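Local coordinates for protein dimethylsulfoniopropionate lyase (Roseovarius nubinhibens, PDB 4B29) that probably cleaves dimethylsulfoniopropionate to release dimethyl sulfide, using a cupin-type beta barrel that holds a zinc ion, at residues G137-G142 with H189-L194; V158-A163 with P197-V202; R109-R114 with L143-H148. One frame throughout, in Å; residues are numbered along the deposited sequence.

The three contacts fall on the two sheets of a cupin-type beta barrel and the helix beside it. Interaction 1 bridges the sheets, between strands 133-139 and 189-192. Interaction 2, its centre about 9 Å from that of interaction 1, pairs strands 153-159 and 198-205, and strand 198-205 is the sheet neighbour of 133-139. Interaction 3 sets helix 109-114 against strand 144-149, next to 189-192, its centre about 7 Å from that of interaction 1 and about 15 Å from that of interaction 2. Along the chain interaction 3 closes before interaction 2 opens, and interaction 1 interleaves with both. The zinc ligand His189 belongs to interaction 1, on the strand paired with that of interaction 3.

Interaction 1 of 3, residues G137-G142 with H189-L194; sequences GYWGPG and HAMTTL. With ZN (zinc ion), chain J; PO4 (phosphate ion), chain E.
Trp139 and Met191 meet between the two sheets of the cupin barrel, the first at the end of strand 133-139 and the second on strand 189-192. The Met191 side chain is extended through its first two torsions and bends at the sulfur (chi3 70°), which lays its methyl over one face of the indole. CE lies 3.6 Å from the centroid of the five-membered ring and 21° off its normal, a CH-pi contact, and the nearest pair of atoms is Met191 CE and Trp139 CD2 at 3.4 Å. The sulfur takes part as well: SD sits 4.6 Å from the centroid of the six-membered ring, also over the face, a Met-aromatic contact. Ile198 touches both side chains from the neighbouring strand 198-205.

Thr193 fastens the loop that follows strand 133-139. Its OG1 donates to Gly140 O at 2.7 Å and is also hydrogen-bonded to the backbone N of Leu143, so this buried hydroxyl ties together two points of the turn. The methyl, Thr193 CG2, lies 4.0 Å from Trp139 CB, at the root of the indole. Thus a single residue pins the turn with its oxygen and touches the tryptophan CB with its methyl.

At the other end of the strand, His189 NE2 binds the zinc ion at 2.0 Å, and His150 and Glu154 are its protein partners in the site. Met191 thus shares its strand with a metal ligand, two residues away.

Toward solvent the contact closes on the carbonyl of Leu194. Pro141 CB comes within 3.3 Å of Leu194 O, and the same oxygen accepts a weak hydrogen bond from Gly142 N, 2.9 Å long but bent to 130° at the hydrogen.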
loop_
_atom_site.group_PDB
_atom_site.type_symbol
_atom_site.label_atom_id
_atom_site.label_comp_id
_atom_site.label_asym_id
_atom_site.label_seq_id
_atom_site.Cartn_x
_atom_site.Cartn_y
_atom_site.Cartn_z
ATOM N N GLY A 137 2.031 0.926 -0.319
ATOM C CA GLY A 137 2.905 1.764 0.507
ATOM C C GLY A 137 4.273 1.074 0.606
ATOM O O GLY A 137 4.357 -0.177 0.470
ATOM N N TYR A 138 5.330 1.869 0.731
ATOM C CA TYR A 138 6.681 1.337 1.013
ATOM C C TYR A 138 7.251 2.124 2.167
ATOM O O TYR A 138 7.117 3.357 2.227
ATOM C CB TYR A 138 7.589 1.527 -0.200
ATOM C CG TYR A 138 9.024 1.097 0.105
ATOM C CD1 TYR A 138 9.399 -0.226 -0.066
ATOM C CD2 TYR A 138 9.937 2.036 0.602
ATOM C CE1 TYR A 138 10.765 -0.633 0.216
ATOM C CE2 TYR A 138 11.280 1.651 0.923
ATOM C CZ TYR A 138 11.648 0.332 0.680
ATOM O OH TYR A 138 12.965 -0.022 0.980
ATOM N N TRP A 139 7.880 1.415 3.111
ATOM C CA TRP A 139 8.621 2.056 4.188
ATOM C C TRP A 139 9.992 1.398 4.293
ATOM O O TRP A 139 10.084 0.179 4.361
ATOM C CB TRP A 139 7.923 1.805 5.539
ATOM C CG TRP A 139 6.639 2.565 5.683
ATOM C CD1 TRP A 139 6.447 3.723 6.374
ATOM C CD2 TRP A 139 5.348 2.189 5.141
ATOM N NE1 TRP A 139 5.109 4.087 6.309
ATOM C CE2 TRP A 139 4.429 3.173 5.550
ATOM C CE3 TRP A 139 4.908 1.113 4.363
ATOM C CZ2 TRP A 139 3.063 3.135 5.185
ATOM C CZ3 TRP A 139 3.538 1.046 4.025
ATOM C CH2 TRP A 139 2.654 2.076 4.433
ATOM N N GLY A 140 11.038 2.220 4.303
ATOM C CA GLY A 140 12.389 1.606 4.493
ATOM C C GLY A 140 12.533 1.134 5.947
ATOM O O GLY A 140 11.695 1.389 6.815
ATOM N N PRO A 141 13.657 0.456 6.240
ATOM C CA PRO A 141 13.887 0.016 7.617
ATOM C C PRO A 141 13.950 1.137 8.638
ATOM O O PRO A 141 14.290 2.276 8.329
ATOM C CB PRO A 141 15.280 -0.669 7.546
ATOM C CG PRO A 141 15.597 -0.846 6.112
ATOM C CD PRO A 141 14.776 0.172 5.334
ATOM N N GLY A 142 13.660 0.809 9.891
ATOM C CA GLY A 142 13.851 1.769 10.983
ATOM C C GLY A 142 12.930 2.951 11.004
ATOM O O GLY A 142 13.323 4.061 11.387
ATOM N N HIS A 189 -4.310 2.861 14.084
ATOM C CA HIS A 189 -3.330 1.788 13.845
ATOM C C HIS A 189 -1.977 2.430 13.625
ATOM O O HIS A 189 -1.868 3.645 13.348
ATOM C CB HIS A 189 -3.790 0.883 12.667
ATOM C CG HIS A 189 -4.353 1.641 11.491
ATOM N ND1 HIS A 189 -5.629 2.161 11.504
ATOM C CD2 HIS A 189 -3.837 1.898 10.266
ATOM C CE1 HIS A 189 -5.869 2.751 10.332
ATOM N NE2 HIS A 189 -4.814 2.567 9.561
ATOM N N ALA A 190 -0.932 1.613 13.675
ATOM C CA ALA A 190 0.421 2.131 13.471
ATOM C C ALA A 190 1.316 0.981 13.025
ATOM O O ALA A 190 0.874 -0.171 12.967
ATOM C CB ALA A 190 0.953 2.750 14.812
ATOM N N MET A 191 2.536 1.289 12.606
ATOM C CA MET A 191 3.384 0.224 12.095
ATOM C C MET A 191 4.855 0.624 12.289
ATOM O O MET A 191 5.192 1.777 12.076
ATOM C CB MET A 191 3.122 0.072 10.583
ATOM C CG MET A 191 3.806 -1.171 9.972
ATOM S SD MET A 191 3.825 -1.070 8.138
ATOM C CE MET A 191 5.007 0.255 7.936
ATOM N N THR A 192 5.707 -0.349 12.619
ATOM C CA THR A 192 7.134 -0.082 12.819
ATOM C C THR A 192 7.925 -1.036 11.939
ATOM O O THR A 192 7.705 -2.269 11.985
ATOM C CB THR A 192 7.488 -0.435 14.283
ATOM O OG1 THR A 192 6.620 0.318 15.134
ATOM C CG2 THR A 192 8.980 -0.108 14.569
ATOM N N THR A 193 8.853 -0.500 11.157
ATOM C CA THR A 193 9.815 -1.384 10.489
ATOM C C THR A 193 11.093 -1.411 11.381
ATOM O O THR A 193 11.488 -0.415 11.992
ATOM C CB THR A 193 10.235 -0.932 9.080
ATOM O OG1 THR A 193 10.506 0.462 9.109
ATOM C CG2 THR A 193 9.085 -1.160 8.037
ATOM N N LEU A 194 11.688 -2.583 11.404
ATOM C CA LEU A 194 12.929 -2.810 12.162
ATOM C C LEU A 194 14.060 -2.889 11.142
ATOM O O LEU A 194 14.337 -1.907 10.469
ATOM C CB LEU A 194 12.758 -4.068 13.011
ATOM C CG LEU A 194 11.765 -4.037 14.186
ATOM C CD1 LEU A 194 11.977 -2.824 15.076
ATOM C CD2 LEU A 194 10.302 -4.139 13.731
HETATM ZN ZN ZN J . -5.070 2.933 7.589
HETATM P P PO4 E . 16.346 1.621 2.327
HETATM O O1 PO4 E . 17.114 2.136 1.087
HETATM O O2 PO4 E . 14.954 1.128 1.969
HETATM O O3 PO4 E . 17.030 0.366 2.811
HETATM O O4 PO4 E . 16.195 2.691 3.400
#

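Interaction 2 of 3, residues V158-A163 with P197-V202; sequences VVSGRA and PILTLV. With EDO (1,2-ethanediol), chain F.
A classic beta bulge, with Val159 and Ser160 both facing Leu199, marks the corner where the chain leaves one sheet of the barrel for the other. Leu199 O accepts from both residues: Val159 N lies 2.7 Å from it, in the carbonyl plane, and Ser160 N lies 3.2 Å from the same oxygen, tilted from that plane. Antiparallel pairing then resumes one residue out of step, with Leu199 N donating to Ser160 O at 2.9 Å.

Beyond the corner Gly161, at positive phi (81°), brings its CA to 3.1 Å from Pro197 O, an approach made possible by the missing side chain. Arg162 N donates to that carbonyl too, at 3.0 Å.

Ile198 fills the inside of the bend. Its chain is fully extended, which carries CD1 to 3.5 Å from Ala163 CB, while Ile198 CG1 rests 3.8 Å from Val158 CG1, the two side chains crossing at about a right angle. On the other face Ser160 OG lies against Leu199 CB and is hydrogen-bonded to Pro75 O, and Leu89 of helix 83-92 touches Leu199.

With one carbonyl serving two amides, the bulge absorbs the extra residue without leaving either N-H unpaired, and the aliphatic contacts of Ile198 join residues before and after the turn.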
loop_
_atom_site.group_PDB
_atom_site.type_symbol
_atom_site.label_atom_id
_atom_site.label_comp_id
_atom_site.label_asym_id
_atom_site.label_seq_id
_atom_site.Cartn_x
_atom_site.Cartn_y
_atom_site.Cartn_z
ATOM N N VAL A 158 0.869 -7.821 3.063
ATOM C CA VAL A 158 2.289 -7.578 2.887
ATOM C C VAL A 158 2.782 -8.223 1.575
ATOM O O VAL A 158 2.533 -9.403 1.331
ATOM C CB VAL A 158 3.056 -8.222 4.072
ATOM C CG1 VAL A 158 4.604 -7.891 3.912
ATOM C CG2 VAL A 158 2.522 -7.584 5.364
ATOM N N VAL A 159 3.500 -7.433 0.768
ATOM C CA VAL A 159 4.020 -7.979 -0.490
ATOM C C VAL A 159 5.437 -8.467 -0.260
ATOM O O VAL A 159 5.765 -9.584 -0.707
ATOM C CB VAL A 159 4.037 -6.912 -1.614
ATOM C CG1 VAL A 159 4.570 -7.529 -2.938
ATOM C CG2 VAL A 159 2.558 -6.433 -1.839
ATOM N N SER A 160 6.219 -7.636 0.392
ATOM C CA SER A 160 7.630 -8.058 0.641
ATOM C C SER A 160 8.134 -7.351 1.871
ATOM O O SER A 160 7.570 -6.328 2.345
ATOM C CB SER A 160 8.497 -7.776 -0.624
ATOM O OG SER A 160 8.399 -6.420 -1.041
ATOM N N GLY A 161 9.204 -7.884 2.458
ATOM C CA GLY A 161 9.685 -7.281 3.706
ATOM C C GLY A 161 8.838 -7.791 4.874
ATOM O O GLY A 161 8.242 -8.880 4.805
ATOM N N ARG A 162 8.798 -7.003 5.941
ATOM C CA ARG A 162 8.041 -7.386 7.159
ATOM C C ARG A 162 7.986 -6.195 8.085
ATOM O O ARG A 162 8.825 -5.267 8.018
ATOM C CB ARG A 162 8.697 -8.607 7.843
ATOM C CG ARG A 162 9.984 -8.282 8.475
ATOM C CD ARG A 162 10.687 -9.618 8.992
ATOM N NE ARG A 162 10.186 -10.343 10.152
ATOM C CZ ARG A 162 10.546 -10.106 11.433
ATOM N NH1 ARG A 162 11.332 -9.088 11.751
ATOM N NH2 ARG A 162 10.116 -10.886 12.424
ATOM N N ALA A 163 6.949 -6.154 8.925
ATOM C CA ALA A 163 6.849 -5.078 9.886
ATOM C C ALA A 163 5.932 -5.458 11.032
ATOM O O ALA A 163 5.160 -6.401 10.910
ATOM C CB ALA A 163 6.302 -3.749 9.194
ATOM N N PRO A 197 12.762 -3.477 5.267
ATOM C CA PRO A 197 11.703 -2.556 4.775
ATOM C C PRO A 197 10.370 -3.329 4.737
ATOM O O PRO A 197 10.298 -4.525 5.053
ATOM C CB PRO A 197 12.163 -2.273 3.357
ATOM C CG PRO A 197 12.744 -3.607 2.879
ATOM C CD PRO A 197 13.435 -4.177 4.157
ATOM N N ILE A 198 9.305 -2.652 4.285
ATOM C CA ILE A 198 8.071 -3.375 3.965
ATOM C C ILE A 198 7.392 -2.695 2.778
ATOM O O ILE A 198 7.425 -1.476 2.656
ATOM C CB ILE A 198 7.072 -3.459 5.172
ATOM C CG1 ILE A 198 5.958 -4.477 4.851
ATOM C CG2 ILE A 198 6.542 -2.048 5.630
ATOM C CD1 ILE A 198 5.071 -4.765 6.057
ATOM N N LEU A 199 6.835 -3.528 1.916
ATOM C CA LEU A 199 6.071 -3.058 0.738
ATOM C C LEU A 199 4.690 -3.699 0.883
ATOM O O LEU A 199 4.585 -4.925 1.069
ATOM C CB LEU A 199 6.777 -3.548 -0.519
ATOM C CG LEU A 199 6.116 -3.277 -1.896
ATOM C CD1 LEU A 199 6.029 -1.772 -2.144
ATOM C CD2 LEU A 199 6.880 -4.014 -3.043
ATOM N N THR A 200 3.629 -2.870 0.807
ATOM C CA THR A 200 2.264 -3.364 1.114
ATOM C C THR A 200 1.329 -3.069 -0.046
ATOM O O THR A 200 1.595 -2.149 -0.849
ATOM C CB THR A 200 1.671 -2.651 2.344
ATOM O OG1 THR A 200 1.682 -1.235 2.112
ATOM C CG2 THR A 200 2.578 -2.958 3.627
ATOM N N LEU A 201 0.248 -3.840 -0.109
ATOM C CA LEU A 201 -0.815 -3.567 -1.089
ATOM C C LEU A 201 -2.116 -3.684 -0.278
ATOM O O LEU A 201 -2.337 -4.688 0.434
ATOM C CB LEU A 201 -0.735 -4.550 -2.276
ATOM C CG LEU A 201 -1.785 -4.164 -3.346
ATOM C CD1 LEU A 201 -1.237 -4.407 -4.778
ATOM C CD2 LEU A 201 -3.036 -5.003 -3.099
ATOM N N VAL A 202 -2.958 -2.652 -0.357
ATOM C CA VAL A 202 -4.021 -2.485 0.659
ATOM C C VAL A 202 -5.348 -2.224 -0.052
ATOM O O VAL A 202 -5.382 -1.479 -1.026
ATOM C CB VAL A 202 -3.669 -1.267 1.517
ATOM C CG1 VAL A 202 -4.770 -0.938 2.546
ATOM C CG2 VAL A 202 -2.304 -1.519 2.222
HETATM C C1 EDO F . -0.969 1.412 2.126
HETATM O O1 EDO F . 0.057 0.821 2.927
HETATM C C2 EDO F . -0.643 2.878 2.030
HETATM O O2 EDO F . -1.788 3.440 1.421
#

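Interaction 3 of 3, residues R109-R114 with L143-H148; sequences RDFLNR and LDYGWH. With PO4 (phosphate ion), chain B; PO4 (phosphate ion), chain E.
Arg114 NH1 is gripped by two acceptors, Pro141 O and the O4 of a bound phosphate, the latter 3.0 Å from NH1. The neighbouring NH2 of Arg114 meets Leu143, just before strand 144-149, at 3.3 Å from its CD2. The guanidinium's rotation is fixed by a side-on salt bridge: NE and NH2 each reach a different oxygen of Asp110 on the syn side, with NH2 2.8 Å from OD2. Leu143 thus packs beside a paired charge and also against Phe111.

The Phe111 ring, directed by a CG anti to the backbone N (chi1 -174°), inclines toward Tyr145. Their planes stand 56° apart, and Phe111 CZ is 3.8 Å from Tyr145 CD1. Tyr145 OH donates to O1 of a second phosphate at 2.5 Å and is bonded to Tyr102 OH. His148 NE2 reaches O3 of that ion at 2.7 Å. This phosphate, probably from the crystallisation liquor, touches the zinc ion through its O4, which places Tyr145 and His148 beside the metal site.

Helix 109-114 therefore lies against the start of strand 144-149, with Phe111 also meeting Trp139 and Phe115 of strands 133-139 and 115-122, while strand 189-192 pairs with 144-149.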
loop_
_atom_site.group_PDB
_atom_site.type_symbol
_atom_site.label_atom_id
_atom_site.label_comp_id
_atom_site.label_asym_id
_atom_site.label_seq_id
_atom_site.Cartn_x
_atom_site.Cartn_y
_atom_site.Cartn_z
ATOM N N ARG A 109 11.785 14.435 8.238
ATOM C CA ARG A 109 12.349 14.309 6.898
ATOM C C ARG A 109 12.813 12.901 6.477
ATOM O O ARG A 109 12.658 12.519 5.313
ATOM C CB ARG A 109 13.497 15.338 6.690
ATOM C CG ARG A 109 14.171 15.288 5.292
ATOM C CD ARG A 109 13.201 15.641 4.114
ATOM N NE ARG A 109 12.386 16.825 4.410
ATOM C CZ ARG A 109 11.254 17.151 3.785
ATOM N NH1 ARG A 109 10.762 16.387 2.817
ATOM N NH2 ARG A 109 10.605 18.246 4.139
ATOM N N ASP A 110 13.418 12.136 7.392
ATOM C CA ASP A 110 13.912 10.812 7.057
ATOM C C ASP A 110 12.732 9.901 6.617
ATOM O O ASP A 110 12.854 9.142 5.643
ATOM C CB ASP A 110 14.607 10.179 8.274
ATOM C CG ASP A 110 15.117 8.772 7.983
ATOM O OD1 ASP A 110 15.900 8.591 7.029
ATOM O OD2 ASP A 110 14.741 7.840 8.726
ATOM N N PHE A 111 11.633 10.000 7.350
ATOM C CA PHE A 111 10.412 9.201 7.038
ATOM C C PHE A 111 9.914 9.619 5.642
ATOM O O PHE A 111 9.650 8.745 4.791
ATOM C CB PHE A 111 9.385 9.444 8.135
ATOM C CG PHE A 111 8.129 8.579 8.042
ATOM C CD1 PHE A 111 7.100 8.916 7.147
ATOM C CD2 PHE A 111 7.945 7.494 8.897
ATOM C CE1 PHE A 111 5.905 8.156 7.113
ATOM C CE2 PHE A 111 6.752 6.726 8.855
ATOM C CZ PHE A 111 5.744 7.079 7.942
ATOM N N LEU A 112 9.846 10.929 5.373
ATOM C CA LEU A 112 9.416 11.403 4.034
ATOM C C LEU A 112 10.349 10.961 2.917
ATOM O O LEU A 112 9.900 10.686 1.792
ATOM C CB LEU A 112 9.220 12.926 4.030
ATOM C CG LEU A 112 8.079 13.422 4.937
ATOM C CD1 LEU A 112 8.031 14.936 4.990
ATOM C CD2 LEU A 112 6.703 12.884 4.422
ATOM N N ASN A 113 11.659 10.870 3.190
ATOM C CA ASN A 113 12.599 10.388 2.182
ATOM C C ASN A 113 12.447 8.919 1.850
ATOM O O ASN A 113 12.714 8.487 0.721
ATOM C CB ASN A 113 14.047 10.586 2.676
ATOM C CG ASN A 113 14.494 12.033 2.598
ATOM O OD1 ASN A 113 13.960 12.838 1.814
ATOM N ND2 ASN A 113 15.494 12.373 3.412
ATOM N N ARG A 114 12.072 8.124 2.849
ATOM C CA ARG A 114 12.205 6.683 2.723
ATOM C C ARG A 114 10.832 5.967 2.825
ATOM O O ARG A 114 10.771 4.760 2.971
ATOM C CB ARG A 114 13.188 6.132 3.799
ATOM C CG ARG A 114 14.571 6.780 3.624
ATOM C CD ARG A 114 15.672 5.986 4.367
ATOM N NE ARG A 114 15.405 6.056 5.806
ATOM C CZ ARG A 114 15.088 4.993 6.544
ATOM N NH1 ARG A 114 15.007 3.786 5.983
ATOM N NH2 ARG A 114 14.859 5.145 7.838
ATOM N N LEU A 143 11.680 2.738 10.558
ATOM C CA LEU A 143 10.690 3.812 10.576
ATOM C C LEU A 143 9.551 3.473 11.509
ATOM O O LEU A 143 9.186 2.297 11.659
ATOM C CB LEU A 143 10.141 4.011 9.152
ATOM C CG LEU A 143 11.131 4.611 8.139
ATOM C CD1 LEU A 143 10.365 4.862 6.777
ATOM C CD2 LEU A 143 11.710 5.940 8.655
ATOM N N ASP A 144 9.022 4.505 12.157
ATOM C CA ASP A 144 7.876 4.334 13.032
ATOM C C ASP A 144 6.740 5.184 12.470
ATOM O O ASP A 144 6.766 6.411 12.510
ATOM C CB ASP A 144 8.218 4.751 14.459
ATOM C CG ASP A 144 7.179 4.311 15.460
ATOM O OD1 ASP A 144 7.168 3.108 15.853
ATOM O OD2 ASP A 144 6.370 5.178 15.864
ATOM N N TYR A 145 5.778 4.505 11.873
ATOM C CA TYR A 145 4.574 5.169 11.345
ATOM C C TYR A 145 3.629 5.196 12.508
ATOM O O TYR A 145 3.093 4.139 12.915
ATOM C CB TYR A 145 4.032 4.328 10.178
ATOM C CG TYR A 145 2.850 4.897 9.428
ATOM C CD1 TYR A 145 2.427 6.221 9.612
ATOM C CD2 TYR A 145 2.194 4.109 8.478
ATOM C CE1 TYR A 145 1.332 6.722 8.884
ATOM C CE2 TYR A 145 1.113 4.616 7.724
ATOM C CZ TYR A 145 0.697 5.919 7.954
ATOM O OH TYR A 145 -0.373 6.413 7.207
ATOM N N GLY A 146 3.439 6.380 13.095
ATOM C CA GLY A 146 2.691 6.497 14.354
ATOM C C GLY A 146 1.193 6.310 14.181
ATOM O O GLY A 146 0.708 6.118 13.047
ATOM N N TRP A 147 0.469 6.367 15.284
ATOM C CA TRP A 147 -0.979 6.120 15.301
ATOM C C TRP A 147 -1.702 7.045 14.299
ATOM O O TRP A 147 -1.549 8.281 14.331
ATOM C CB TRP A 147 -1.564 6.371 16.694
ATOM C CG TRP A 147 -1.078 5.384 17.725
ATOM C CD1 TRP A 147 -0.228 5.661 18.779
ATOM C CD2 TRP A 147 -1.418 3.993 17.833
ATOM N NE1 TRP A 147 -0.006 4.501 19.525
ATOM C CE2 TRP A 147 -0.735 3.475 18.978
ATOM C CE3 TRP A 147 -2.264 3.138 17.114
ATOM C CZ2 TRP A 147 -0.857 2.138 19.388
ATOM C CZ3 TRP A 147 -2.370 1.803 17.515
ATOM C CH2 TRP A 147 -1.671 1.310 18.650
ATOM N N HIS A 148 -2.480 6.424 13.412
ATOM C CA HIS A 148 -3.233 7.200 12.410
ATOM C C HIS A 148 -4.554 6.488 12.190
ATOM O O HIS A 148 -4.723 5.335 12.593
ATOM C CB HIS A 148 -2.452 7.331 11.107
ATOM C CG HIS A 148 -2.038 6.029 10.510
ATOM N ND1 HIS A 148 -0.982 5.297 11.012
ATOM C CD2 HIS A 148 -2.506 5.337 9.438
ATOM C CE1 HIS A 148 -0.827 4.197 10.296
ATOM N NE2 HIS A 148 -1.736 4.203 9.326
HETATM P P PO4 B . -2.652 3.681 6.083
HETATM O O1 PO4 B . -1.753 4.836 5.755
HETATM O O2 PO4 B . -2.959 2.947 4.763
HETATM O O3 PO4 B . -2.028 2.714 7.080
HETATM O O4 PO4 B . -3.947 4.128 6.678
HETATM P P PO4 E . 16.346 1.621 2.327
HETATM O O1 PO4 E . 17.114 2.136 1.087
HETATM O O2 PO4 E . 14.954 1.128 1.969
HETATM O O3 PO4 E . 17.030 0.366 2.811
HETATM O O4 PO4 E . 16.195 2.691 3.400
#